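Local atomic coordinates of L-threonine-O-3-phosphate decarboxylase (Porphyromonas gingivalis, PDB entry 3FKD), a protein that probably binds pyridoxal 5'-phosphate and probably decarboxylates L-threonine O-3-phosphate, as a member of the class I and II aminotransferase family. Residues A84-R88 with A105-H111; S90-A95 with N129-L135. The contacts are given in a common frame with arbitrary orientation. Residue numbers count along the deposited sequence, not the author numbering.

Interaction 1. Residues A84-R88 with A105-H111; sequences AQAFR and ACRMYEH
The last turn of helix 75-86 and its loop to R88 pack against the C-terminal end of helix 100-108; CA atoms approach at A84 and C106 (5.4 Å) and at R88 and Y109 (5.0 Å). A105 CB lies 3.7 Å from A84 CB, small methyls packing closely. Y109, the first residue to leave helical angles (phi/psi -99/23), has chi1 in m and offers its ring face to Q85 CB, 3.7 Å from the centroid in a CH-pi contact. A water joins Y109 OH (2.9 Å) to Q85 OE1 (3.0 Å). E110, at phi 50°, is the C-prime residue of a Schellman motif: H111 N bonds to C106 O (2.7 Å) and E110 N to R107 O (2.6 Å). R88, long and extended with chi1 to chi3 all t, reaches E110 OE1 in a salt bridge from NH2 (2.9 Å) and weakly from NE (3.2 Å). H111 turns its ring edge to A84 O, 3.1 Å from CE1. Q85 and Y109 hydrogen-bond reciprocally to the second subunit's Y109 and Q85, placing the CH-pi pair at the dimer interface, while the salt bridge ties the exposed end.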
loop_
_atom_site.group_PDB
_atom_site.type_symbol
_atom_site.label_atom_id
_atom_site.label_comp_id
_atom_site.label_asym_id
_atom_site.label_seq_id
_atom_site.Cartn_x
_atom_site.Cartn_y
_atom_site.Cartn_z
ATOM N N ALA A 84 3.096 12.835 8.058
ATOM C CA ALA A 84 2.040 13.386 8.903
ATOM C C ALA A 84 1.921 12.613 10.196
ATOM O O ALA A 84 1.945 13.221 11.261
ATOM C CB ALA A 84 0.721 13.364 8.186
ATOM N N GLN A 85 1.819 11.281 10.092
ATOM C CA GLN A 85 1.739 10.384 11.251
ATOM C C GLN A 85 2.875 10.577 12.251
ATOM O O GLN A 85 2.628 10.830 13.471
ATOM C CB GLN A 85 1.628 8.909 10.838
ATOM C CG GLN A 85 1.065 8.006 11.923
ATOM C CD GLN A 85 1.068 6.514 11.559
ATOM O OE1 GLN A 85 1.519 6.120 10.482
ATOM N NE2 GLN A 85 0.582 5.684 12.470
ATOM N N ALA A 86 4.105 10.468 11.752
ATOM C CA ALA A 86 5.288 10.597 12.601
ATOM C C ALA A 86 5.313 11.930 13.393
ATOM O O ALA A 86 6.056 12.058 14.365
ATOM C CB ALA A 86 6.557 10.438 11.782
ATOM N N PHE A 87 4.524 12.923 12.958
ATOM C CA PHE A 87 4.556 14.250 13.568
ATOM C C PHE A 87 3.163 14.801 13.917
ATOM O O PHE A 87 2.901 16.005 13.746
ATOM C CB PHE A 87 5.377 15.218 12.691
ATOM C CG PHE A 87 6.821 14.820 12.573
ATOM C CD1 PHE A 87 7.216 13.882 11.650
ATOM C CD2 PHE A 87 7.767 15.329 13.447
ATOM C CE1 PHE A 87 8.522 13.483 11.580
ATOM C CE2 PHE A 87 9.082 14.919 13.380
ATOM C CZ PHE A 87 9.460 14.005 12.438
ATOM N N ARG A 88 2.304 13.904 14.421
ATOM C CA ARG A 88 0.924 14.193 14.832
ATOM C C ARG A 88 0.712 15.516 15.565
ATOM O O ARG A 88 -0.304 16.192 15.383
ATOM C CB ARG A 88 0.370 13.075 15.717
ATOM C CG ARG A 88 -0.852 13.478 16.521
ATOM C CD ARG A 88 -1.664 12.247 16.844
ATOM N NE ARG A 88 -3.013 12.507 17.360
ATOM C CZ ARG A 88 -3.706 11.622 18.095
ATOM N NH1 ARG A 88 -3.164 10.447 18.406
ATOM N NH2 ARG A 88 -4.931 11.897 18.543
ATOM N N ALA A 105 -3.651 14.281 4.776
ATOM C CA ALA A 105 -2.677 13.699 5.703
ATOM C C ALA A 105 -2.589 14.465 7.012
ATOM O O ALA A 105 -2.676 13.880 8.096
ATOM C CB ALA A 105 -1.291 13.583 5.073
ATOM N N CYS A 106 -2.366 15.762 6.881
ATOM C CA CYS A 106 -2.207 16.664 7.999
ATOM C C CYS A 106 -3.449 16.652 8.897
ATOM O O CYS A 106 -3.348 16.810 10.108
ATOM C CB CYS A 106 -1.951 18.077 7.485
ATOM S SG CYS A 106 -0.215 18.456 7.108
ATOM N N ARG A 107 -4.624 16.497 8.299
ATOM C CA ARG A 107 -5.856 16.494 9.063
ATOM C C ARG A 107 -5.949 15.158 9.796
ATOM O O ARG A 107 -6.121 15.116 11.012
ATOM C CB ARG A 107 -7.085 16.726 8.165
ATOM C CG ARG A 107 -8.415 16.343 8.843
ATOM C CD ARG A 107 -9.588 16.306 7.901
ATOM N NE ARG A 107 -9.384 15.265 6.893
ATOM C CZ ARG A 107 -10.231 14.964 5.900
ATOM N NH1 ARG A 107 -11.389 15.613 5.772
ATOM N NH2 ARG A 107 -9.921 13.991 5.037
HETATM N N MSE A 108 -5.813 14.063 9.055
HETATM C CA MSE A 108 -5.974 12.763 9.666
HETATM C C MSE A 108 -5.120 12.697 10.901
HETATM O O MSE A 108 -5.540 12.154 11.920
HETATM C CB MSE A 108 -5.631 11.642 8.697
HETATM C CG MSE A 108 -5.535 10.276 9.338
HETATM SE SE MSE A 108 -5.173 8.932 7.973
HETATM C CE MSE A 108 -4.509 7.498 9.111
ATOM N N TYR A 109 -3.929 13.283 10.843
ATOM C CA TYR A 109 -3.066 13.231 12.019
ATOM C C TYR A 109 -3.100 14.503 12.890
ATOM O O TYR A 109 -2.194 14.762 13.681
ATOM C CB TYR A 109 -1.667 12.729 11.651
ATOM C CG TYR A 109 -1.766 11.306 11.165
ATOM C CD1 TYR A 109 -1.862 11.019 9.806
ATOM C CD2 TYR A 109 -1.840 10.250 12.060
ATOM C CE1 TYR A 109 -1.997 9.736 9.358
ATOM C CE2 TYR A 109 -1.971 8.937 11.620
ATOM C CZ TYR A 109 -2.043 8.688 10.261
ATOM O OH TYR A 109 -2.168 7.405 9.804
ATOM N N GLU A 110 -4.196 15.246 12.758
ATOM C CA GLU A 110 -4.500 16.427 13.580
ATOM C C GLU A 110 -3.365 17.461 13.702
ATOM O O GLU A 110 -3.016 17.902 14.796
ATOM C CB GLU A 110 -5.041 16.002 14.952
ATOM C CG GLU A 110 -6.450 15.397 14.902
ATOM C CD GLU A 110 -6.708 14.340 16.011
ATOM O OE1 GLU A 110 -5.798 14.099 16.859
ATOM O OE2 GLU A 110 -7.824 13.749 16.023
ATOM N N HIS A 111 -2.783 17.798 12.550
ATOM C CA HIS A 111 -1.909 18.946 12.370
ATOM C C HIS A 111 -2.787 20.200 12.432
ATOM O O HIS A 111 -3.939 20.172 12.003
ATOM C CB HIS A 111 -1.237 18.872 10.977
ATOM C CG HIS A 111 0.010 18.030 10.921
ATOM N ND1 HIS A 111 0.026 16.678 11.217
ATOM C CD2 HIS A 111 1.284 18.351 10.581
ATOM C CE1 HIS A 111 1.253 16.209 11.073
ATOM N NE2 HIS A 111 2.033 17.203 10.690
HETATM O O HOH W 1 -0.113 6.462 7.980
#

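Interaction 2. Residues S90-A95 with N129-L135; sequences SRSLIA and NMDFCWL
Strands 91-95 and 132-135 run parallel, their axes 4.6 Å apart at closest approach and inclined by 22°. The bridges pair S92 with F132, L93 with C133 (both CA-CA 4.7 Å) and I94 with W134 (5.1 Å). Ahead of the strand, S90 sets its OG at the edge of the F132 ring, 3.2 Å from CE2, while hydrogen-bonded to F87 O. R91 begins the ladder: its N donates to D131 OD2 (3.0 Å), and its O accepts from both D131 N (2.8 Å) and F132 N (3.0 Å), since D131, with phi/psi -85/-30, departs from extended geometry and turns two successive NH groups to one carbonyl. S92 lies on the face with F132, I94 and W134; small and polar, it accepts W134 NE1 on OG at 3.0 Å, although the position of OG is less certain. L93 completes the regular ladder, its N bonding to F132 O (2.9 Å) and its O to W134 N (3.0 Å). On the face shared with C133, L93 (chi1 t) brings CD1 to 3.4 Å from CE of the selenomethionine M130. I94 CG1 reaches W134 CD1 at 4.1 Å. Beyond the bridged pairs, A95 CB lies 4.1 Å from L135 CD2. Helix 100-108 covers the S92, I94 and W134 face through Y102 and C106. The seven-stranded sheet, ordered 70-73, 207-210, 189-194, 162-166, 132-136, 91-96, 112-117 with 207-210 antiparallel, is the large-domain sheet of fold type I pyridoxal phosphate enzymes, consistent with the aminotransferase class I and II family.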
loop_
_atom_site.group_PDB
_atom_site.type_symbol
_atom_site.label_atom_id
_atom_site.label_comp_id
_atom_site.label_asym_id
_atom_site.label_seq_id
_atom_site.Cartn_x
_atom_site.Cartn_y
_atom_site.Cartn_z
ATOM N N SER A 90 1.979 18.317 14.884
ATOM C CA SER A 90 2.622 19.448 14.231
ATOM C C SER A 90 1.731 20.540 13.612
ATOM O O SER A 90 0.526 20.361 13.414
ATOM C CB SER A 90 3.706 18.954 13.254
ATOM O OG SER A 90 4.710 18.199 13.952
ATOM N N ARG A 91 2.355 21.692 13.369
ATOM C CA ARG A 91 1.738 22.803 12.652
ATOM C C ARG A 91 2.298 22.845 11.243
ATOM O O ARG A 91 3.512 22.890 11.035
ATOM C CB ARG A 91 1.974 24.120 13.395
ATOM C CG ARG A 91 1.352 24.070 14.791
ATOM C CD ARG A 91 1.659 25.251 15.685
ATOM N NE ARG A 91 0.944 25.047 16.947
ATOM C CZ ARG A 91 1.092 25.778 18.053
ATOM N NH1 ARG A 91 1.947 26.805 18.075
ATOM N NH2 ARG A 91 0.375 25.480 19.132
ATOM N N SER A 92 1.383 22.813 10.285
ATOM C CA SER A 92 1.737 22.761 8.879
ATOM C C SER A 92 1.198 23.943 8.087
ATOM O O SER A 92 0.008 24.267 8.166
ATOM C CB SER A 92 1.262 21.440 8.257
ATOM O OG SER A 92 2.056 20.395 8.745
ATOM N N LEU A 93 2.110 24.563 7.344
ATOM C CA LEU A 93 1.830 25.575 6.342
ATOM C C LEU A 93 1.710 24.876 4.997
ATOM O O LEU A 93 2.657 24.247 4.536
ATOM C CB LEU A 93 2.985 26.599 6.287
ATOM C CG LEU A 93 2.828 27.892 5.449
ATOM C CD1 LEU A 93 1.563 28.654 5.840
ATOM C CD2 LEU A 93 4.042 28.803 5.547
ATOM N N ILE A 94 0.553 24.975 4.368
ATOM C CA ILE A 94 0.358 24.362 3.069
ATOM C C ILE A 94 -0.012 25.417 1.984
ATOM O O ILE A 94 -0.980 26.150 2.125
ATOM C CB ILE A 94 -0.738 23.297 3.158
ATOM C CG1 ILE A 94 -0.388 22.229 4.221
ATOM C CG2 ILE A 94 -0.983 22.688 1.820
ATOM C CD1 ILE A 94 -1.481 21.195 4.466
ATOM N N ALA A 95 0.766 25.509 0.914
ATOM C CA ALA A 95 0.382 26.363 -0.199
ATOM C C ALA A 95 -0.804 25.760 -0.953
ATOM O O ALA A 95 -0.886 24.564 -1.105
ATOM C CB ALA A 95 1.546 26.591 -1.121
ATOM N N ASN A 129 5.845 29.870 13.762
ATOM C CA ASN A 129 5.636 28.610 14.486
ATOM C C ASN A 129 5.154 27.478 13.581
ATOM O O ASN A 129 4.167 26.796 13.890
ATOM C CB ASN A 129 4.684 28.812 15.659
ATOM C CG ASN A 129 5.166 29.883 16.620
ATOM O OD1 ASN A 129 6.085 29.654 17.419
ATOM N ND2 ASN A 129 4.556 31.064 16.544
HETATM N N MSE A 130 5.857 27.310 12.461
HETATM C CA MSE A 130 5.526 26.305 11.456
HETATM C C MSE A 130 6.478 25.136 11.548
HETATM O O MSE A 130 7.675 25.283 11.313
HETATM C CB MSE A 130 5.642 26.889 10.046
HETATM C CG MSE A 130 4.519 27.784 9.643
HETATM SE SE MSE A 130 2.720 27.137 10.132
HETATM C CE MSE A 130 1.779 28.603 9.262
ATOM N N ASP A 131 5.981 23.961 11.852
ATOM C CA ASP A 131 6.938 22.875 11.988
ATOM C C ASP A 131 7.213 22.276 10.598
ATOM O O ASP A 131 8.318 21.810 10.292
ATOM C CB ASP A 131 6.475 21.858 13.050
ATOM C CG ASP A 131 5.997 22.553 14.366
ATOM O OD1 ASP A 131 6.693 23.479 14.867
ATOM O OD2 ASP A 131 4.913 22.189 14.882
ATOM N N PHE A 132 6.203 22.354 9.743
ATOM C CA PHE A 132 6.308 21.845 8.403
ATOM C C PHE A 132 5.723 22.816 7.421
ATOM O O PHE A 132 4.748 23.510 7.708
ATOM C CB PHE A 132 5.592 20.504 8.282
ATOM C CG PHE A 132 6.222 19.425 9.102
ATOM C CD1 PHE A 132 7.320 18.735 8.628
ATOM C CD2 PHE A 132 5.739 19.130 10.364
ATOM C CE1 PHE A 132 7.907 17.752 9.388
ATOM C CE2 PHE A 132 6.327 18.161 11.139
ATOM C CZ PHE A 132 7.407 17.466 10.654
ATOM N N CYS A 133 6.365 22.851 6.255
ATOM C CA CYS A 133 5.869 23.539 5.095
ATOM C C CYS A 133 5.867 22.581 3.899
ATOM O O CYS A 133 6.883 21.965 3.583
ATOM C CB CYS A 133 6.731 24.763 4.803
ATOM S SG CYS A 133 6.184 25.657 3.367
ATOM N N TRP A 134 4.724 22.491 3.230
ATOM C CA TRP A 134 4.493 21.500 2.190
ATOM C C TRP A 134 4.441 22.121 0.779
ATOM O O TRP A 134 3.494 22.825 0.412
ATOM C CB TRP A 134 3.205 20.725 2.497
ATOM C CG TRP A 134 3.193 19.968 3.848
ATOM C CD1 TRP A 134 3.222 20.515 5.116
ATOM C CD2 TRP A 134 3.114 18.546 4.042
ATOM N NE1 TRP A 134 3.185 19.517 6.069
ATOM C CE2 TRP A 134 3.088 18.310 5.443
ATOM C CE3 TRP A 134 3.033 17.454 3.167
ATOM C CZ2 TRP A 134 3.011 17.036 5.985
ATOM C CZ3 TRP A 134 2.963 16.172 3.705
ATOM C CH2 TRP A 134 2.951 15.980 5.119
ATOM N N LEU A 135 5.465 21.867 -0.017
ATOM C CA LEU A 135 5.522 22.432 -1.357
ATOM C C LEU A 135 5.622 21.366 -2.418
ATOM O O LEU A 135 5.960 20.208 -2.155
ATOM C CB LEU A 135 6.694 23.393 -1.482
ATOM C CG LEU A 135 6.589 24.445 -0.382
ATOM C CD1 LEU A 135 7.905 25.148 -0.162
ATOM C CD2 LEU A 135 5.449 25.422 -0.693
#

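In the fold
Helix 75-86, strand 91-96 and helix 100-108 follow one another in the chain, so the two interactions share this unit, their centres about 11 Å apart. Interaction 2 is the buried one, where backbone hydrogen bonds fix the strand register and mainly apolar side chains pack on both faces, with S92 the polar exception among the bridged residues; no other chain touches it. Interaction 1 is only partly buried: it joins the ends of the two helices that flank the strand in sequence, relies on side chains instead of a backbone ladder, and faces the second subunit. They meet where F87 packs edge-to-face on F132 and where H111 and C106 lie against S92, linking helix ends to the sheet.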